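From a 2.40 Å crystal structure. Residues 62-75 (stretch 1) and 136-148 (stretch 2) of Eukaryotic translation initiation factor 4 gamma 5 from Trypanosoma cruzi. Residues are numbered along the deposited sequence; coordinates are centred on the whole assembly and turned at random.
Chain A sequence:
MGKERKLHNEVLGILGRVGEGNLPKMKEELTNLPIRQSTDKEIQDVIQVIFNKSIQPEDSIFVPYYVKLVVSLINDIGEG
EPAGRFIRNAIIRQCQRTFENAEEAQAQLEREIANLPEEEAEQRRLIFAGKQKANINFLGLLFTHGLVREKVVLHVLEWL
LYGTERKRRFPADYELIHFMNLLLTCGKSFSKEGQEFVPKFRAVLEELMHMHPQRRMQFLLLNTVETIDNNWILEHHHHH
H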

# COMPACT_ATOMS: atom_id res chain seq x y z
N PHE A 62 5.79 7.11 10.43
CA PHE A 62 6.53 5.92 10.84
C PHE A 62 6.24 4.68 9.97
O PHE A 62 6.96 3.69 10.08
CB PHE A 62 6.27 5.54 12.32
CG PHE A 62 5.92 6.62 13.32
CD1 PHE A 62 6.68 7.79 13.40
CD2 PHE A 62 4.91 6.43 14.25
CE1 PHE A 62 6.36 8.78 14.33
CE2 PHE A 62 4.61 7.41 15.20
CZ PHE A 62 5.33 8.59 15.22
N VAL A 63 5.19 4.72 9.13
CA VAL A 63 4.78 3.61 8.29
C VAL A 63 5.95 3.16 7.35
O VAL A 63 6.16 1.94 7.28
CB VAL A 63 3.43 3.83 7.55
CG1 VAL A 63 3.11 2.68 6.61
CG2 VAL A 63 2.30 3.99 8.57
N PRO A 64 6.78 4.05 6.74
CA PRO A 64 7.91 3.54 5.92
C PRO A 64 8.90 2.72 6.75
O PRO A 64 9.54 1.83 6.20
CB PRO A 64 8.58 4.81 5.39
CG PRO A 64 7.58 5.89 5.53
CD PRO A 64 6.74 5.53 6.71
N TYR A 65 9.00 3.01 8.07
CA TYR A 65 9.90 2.29 8.97
C TYR A 65 9.38 0.90 9.30
O TYR A 65 10.19 -0.01 9.42
CB TYR A 65 10.23 3.09 10.25
CG TYR A 65 10.85 4.43 9.95
CD1 TYR A 65 12.18 4.52 9.54
CD2 TYR A 65 10.11 5.60 10.03
CE1 TYR A 65 12.75 5.75 9.23
CE2 TYR A 65 10.67 6.84 9.73
CZ TYR A 65 12.00 6.91 9.34
OH TYR A 65 12.55 8.13 9.03
N TYR A 66 8.04 0.75 9.46
CA TYR A 66 7.36 -0.52 9.73
C TYR A 66 7.58 -1.43 8.55
O TYR A 66 7.92 -2.60 8.72
CB TYR A 66 5.84 -0.33 9.92
CG TYR A 66 5.43 0.61 11.02
CD1 TYR A 66 6.22 0.79 12.15
CD2 TYR A 66 4.22 1.29 10.96
CE1 TYR A 66 5.83 1.64 13.19
CE2 TYR A 66 3.84 2.19 11.96
CZ TYR A 66 4.64 2.34 13.08
OH TYR A 66 4.26 3.20 14.08
N VAL A 67 7.37 -0.86 7.34
CA VAL A 67 7.52 -1.51 6.05
C VAL A 67 9.00 -1.90 5.83
O VAL A 67 9.26 -3.00 5.34
CB VAL A 67 6.87 -0.63 4.95
CG1 VAL A 67 7.29 -1.04 3.56
CG2 VAL A 67 5.35 -0.65 5.04
N LYS A 68 9.96 -1.06 6.29
CA LYS A 68 11.40 -1.35 6.20
C LYS A 68 11.84 -2.49 7.15
O LYS A 68 12.86 -3.14 6.89
CB LYS A 68 12.24 -0.09 6.44
CG LYS A 68 12.36 0.78 5.20
CD LYS A 68 13.11 2.07 5.49
CE LYS A 68 13.00 3.05 4.36
NZ LYS A 68 11.61 3.53 4.18
N LEU A 69 11.07 -2.73 8.23
CA LEU A 69 11.31 -3.80 9.21
C LEU A 69 10.87 -5.13 8.61
O LEU A 69 11.53 -6.14 8.84
CB LEU A 69 10.58 -3.53 10.54
CG LEU A 69 11.17 -2.46 11.47
CD1 LEU A 69 10.22 -2.13 12.60
CD2 LEU A 69 12.53 -2.88 12.03
N VAL A 70 9.79 -5.11 7.81
CA VAL A 70 9.23 -6.27 7.11
C VAL A 70 10.20 -6.72 6.00
O VAL A 70 10.43 -7.92 5.84
CB VAL A 70 7.78 -6.02 6.60
CG1 VAL A 70 7.24 -7.22 5.82
CG2 VAL A 70 6.84 -5.68 7.77
N VAL A 71 10.82 -5.74 5.28
CA VAL A 71 11.83 -6.01 4.24
C VAL A 71 13.04 -6.70 4.90
O VAL A 71 13.54 -7.70 4.37
CB VAL A 71 12.26 -4.72 3.47
CG1 VAL A 71 13.39 -5.01 2.48
CG2 VAL A 71 11.08 -4.08 2.76
N SER A 72 13.46 -6.17 6.07
CA SER A 72 14.57 -6.65 6.89
C SER A 72 14.35 -8.12 7.31
O SER A 72 15.26 -8.95 7.20
CB SER A 72 14.73 -5.75 8.11
OG SER A 72 15.76 -6.21 8.97
N LEU A 73 13.11 -8.41 7.76
CA LEU A 73 12.64 -9.70 8.22
C LEU A 73 12.68 -10.74 7.11
O LEU A 73 13.13 -11.85 7.37
CB LEU A 73 11.23 -9.52 8.82
CG LEU A 73 10.43 -10.74 9.28
CD1 LEU A 73 11.16 -11.50 10.38
CD2 LEU A 73 9.06 -10.32 9.78
N ILE A 74 12.27 -10.40 5.87
CA ILE A 74 12.31 -11.34 4.74
C ILE A 74 13.72 -11.40 4.10
O ILE A 74 14.04 -12.36 3.39
CB ILE A 74 11.17 -11.17 3.70
CG1 ILE A 74 11.17 -9.81 3.03
CG2 ILE A 74 9.80 -11.49 4.31
CD1 ILE A 74 10.46 -9.84 1.69
N ASN A 75 14.59 -10.40 4.37
CA ASN A 75 15.98 -10.41 3.90
C ASN A 75 16.82 -11.34 4.82
O ASN A 75 17.85 -11.86 4.38
CB ASN A 75 16.56 -9.00 3.87
CG ASN A 75 16.20 -8.17 2.66
OD1 ASN A 75 16.85 -7.16 2.39
ND2 ASN A 75 15.17 -8.52 1.89
N ILE A 136 -4.46 3.45 1.41
CA ILE A 136 -3.83 3.87 0.15
C ILE A 136 -2.36 4.25 0.40
O ILE A 136 -1.51 3.79 -0.36
CB ILE A 136 -4.65 4.98 -0.57
CG1 ILE A 136 -6.16 4.63 -0.67
CG2 ILE A 136 -4.05 5.29 -1.96
CD1 ILE A 136 -6.56 3.34 -1.53
N ASN A 137 -2.06 4.96 1.49
CA ASN A 137 -0.67 5.27 1.85
C ASN A 137 0.12 3.95 2.03
O ASN A 137 1.13 3.72 1.35
CB ASN A 137 -0.57 6.15 3.12
CG ASN A 137 0.85 6.52 3.52
OD1 ASN A 137 1.69 6.87 2.68
ND2 ASN A 137 1.14 6.46 4.81
N PHE A 138 -0.41 3.05 2.88
CA PHE A 138 0.17 1.75 3.13
C PHE A 138 0.42 0.96 1.81
O PHE A 138 1.53 0.47 1.63
CB PHE A 138 -0.69 0.98 4.11
CG PHE A 138 -0.12 -0.34 4.59
CD1 PHE A 138 1.24 -0.48 4.88
CD2 PHE A 138 -0.95 -1.43 4.82
CE1 PHE A 138 1.75 -1.68 5.37
CE2 PHE A 138 -0.43 -2.62 5.32
CZ PHE A 138 0.92 -2.74 5.58
N LEU A 139 -0.58 0.92 0.88
CA LEU A 139 -0.43 0.25 -0.42
C LEU A 139 0.80 0.76 -1.20
O LEU A 139 1.55 -0.05 -1.76
CB LEU A 139 -1.71 0.40 -1.28
CG LEU A 139 -1.71 -0.34 -2.64
CD1 LEU A 139 -1.91 -1.86 -2.48
CD2 LEU A 139 -2.77 0.21 -3.56
N GLY A 140 1.01 2.08 -1.18
CA GLY A 140 2.13 2.76 -1.81
C GLY A 140 3.47 2.40 -1.21
O GLY A 140 4.41 2.07 -1.93
N LEU A 141 3.56 2.42 0.12
CA LEU A 141 4.78 2.01 0.83
C LEU A 141 5.12 0.52 0.67
O LEU A 141 6.31 0.17 0.57
CB LEU A 141 4.65 2.37 2.30
CG LEU A 141 4.59 3.86 2.56
CD1 LEU A 141 3.87 4.14 3.80
CD2 LEU A 141 5.95 4.46 2.55
N LEU A 142 4.10 -0.36 0.62
CA LEU A 142 4.34 -1.79 0.42
C LEU A 142 4.88 -1.99 -0.99
O LEU A 142 5.82 -2.76 -1.18
CB LEU A 142 3.06 -2.63 0.59
CG LEU A 142 2.48 -2.83 1.99
CD1 LEU A 142 1.07 -3.37 1.91
CD2 LEU A 142 3.32 -3.80 2.82
N PHE A 143 4.32 -1.27 -1.96
CA PHE A 143 4.71 -1.32 -3.37
C PHE A 143 6.14 -0.82 -3.64
O PHE A 143 6.90 -1.50 -4.33
CB PHE A 143 3.69 -0.60 -4.26
CG PHE A 143 3.92 -0.79 -5.73
CD1 PHE A 143 3.79 -2.06 -6.30
CD2 PHE A 143 4.30 0.28 -6.54
CE1 PHE A 143 4.00 -2.24 -7.66
CE2 PHE A 143 4.52 0.09 -7.89
CZ PHE A 143 4.36 -1.17 -8.45
N THR A 144 6.51 0.33 -3.09
CA THR A 144 7.85 0.92 -3.24
C THR A 144 8.96 0.08 -2.56
O THR A 144 10.13 0.20 -2.92
CB THR A 144 7.85 2.38 -2.78
OG1 THR A 144 7.43 2.43 -1.43
CG2 THR A 144 6.95 3.29 -3.64
N HIS A 145 8.57 -0.78 -1.60
CA HIS A 145 9.46 -1.68 -0.87
C HIS A 145 9.36 -3.15 -1.34
O HIS A 145 9.93 -4.04 -0.71
CB HIS A 145 9.23 -1.55 0.64
CG HIS A 145 9.60 -0.21 1.19
ND1 HIS A 145 9.00 0.96 0.73
CD2 HIS A 145 10.46 0.11 2.19
CE1 HIS A 145 9.55 1.94 1.43
NE2 HIS A 145 10.41 1.49 2.33
N GLY A 146 8.66 -3.37 -2.46
CA GLY A 146 8.47 -4.66 -3.12
C GLY A 146 7.75 -5.73 -2.32
O GLY A 146 7.94 -6.92 -2.58
N LEU A 147 6.92 -5.31 -1.36
CA LEU A 147 6.18 -6.20 -0.44
C LEU A 147 4.75 -6.57 -0.89
O LEU A 147 4.12 -7.37 -0.22
CB LEU A 147 6.14 -5.58 0.98
CG LEU A 147 7.46 -5.47 1.69
CD1 LEU A 147 7.30 -4.73 2.98
CD2 LEU A 147 8.08 -6.86 1.91
N VAL A 148 4.24 -5.97 -1.97
CA VAL A 148 2.91 -6.25 -2.49
C VAL A 148 3.02 -6.50 -3.98
O VAL A 148 3.84 -5.86 -4.67
CB VAL A 148 1.86 -5.16 -2.12
CG1 VAL A 148 2.06 -3.86 -2.90
CG2 VAL A 148 0.45 -5.68 -2.30

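Two helices pack here in the same general direction, and no two touching residues are fewer than 71 apart in sequence; their N-to-C axes are 39° apart (signed crossing angle -39°) and 9.6 Å apart at closest approach. The backbone register runs forward on both sides: V63 lies nearest F138, P64 nearest L141, V67 nearest L142 and V71 nearest H145. The closest of these pairings, P64 CA to L141 CA, is 6.2 Å. The second helix gives way to a turn around H145, G146 and L147, yet the contact carries on through it. G146 has a positive phi of 62°, a conformation that by itself favours glycine, and L147 N returns to L142 O with a 2.8 Å hydrogen bond; the CA-to-CB bond of L147 points toward the first helix.

On the first helix the rule is a stripe of beta-branched residues: V63, V67, V70, V71 and I74 all point their CA-to-CB bonds toward the partner, in steps of four, three, one and three residues, so that they line one side of the helix. The four valines share the t rotamer. Near the start, V63 CG1 packs 3.3 Å from L141 CD1, a tight approach, and P64 CG sits 3.7 Å from L141 CD2, so the two methyls of one leucine meet consecutive residues.

V67 is the hub. Its CG2 touches the edge of the F138 ring, 3.8 Å from F138 CE1, while its CG1 lies over a face of the H145 ring, 3.7 Å from the centroid and 26° off the normal, a CH-pi contact. CG1 also reaches L147 CD1 at 3.7 Å. One beta-branched side chain thus serves two aromatic neighbours in different ways.

The histidine is held at its edge as well. K68 leaves its backbone sideways, but the long chain brings its end back, and K68 NZ donates a 3.0 Å hydrogen bond to H145 NE2, near the plane of the ring. K68 NZ also makes a weak 3.4 Å bond to P64 O in its own helix. At the other ring nitrogen, T144 OG1 and H145 ND1 form a 3.0 Å hydrogen bond in which either could be the donor. With polar partners at both nitrogens, the imidazole can still offer a face to a valine methyl.

L147 closes the contact beyond the second helix. Its CD1 lies 3.8 Å from both V70 CG1 and V71 CG2, and its CD2 is 3.8 Å from I74 CD1. A single leucine placed by the turn therefore extends the apolar packing by another helical turn.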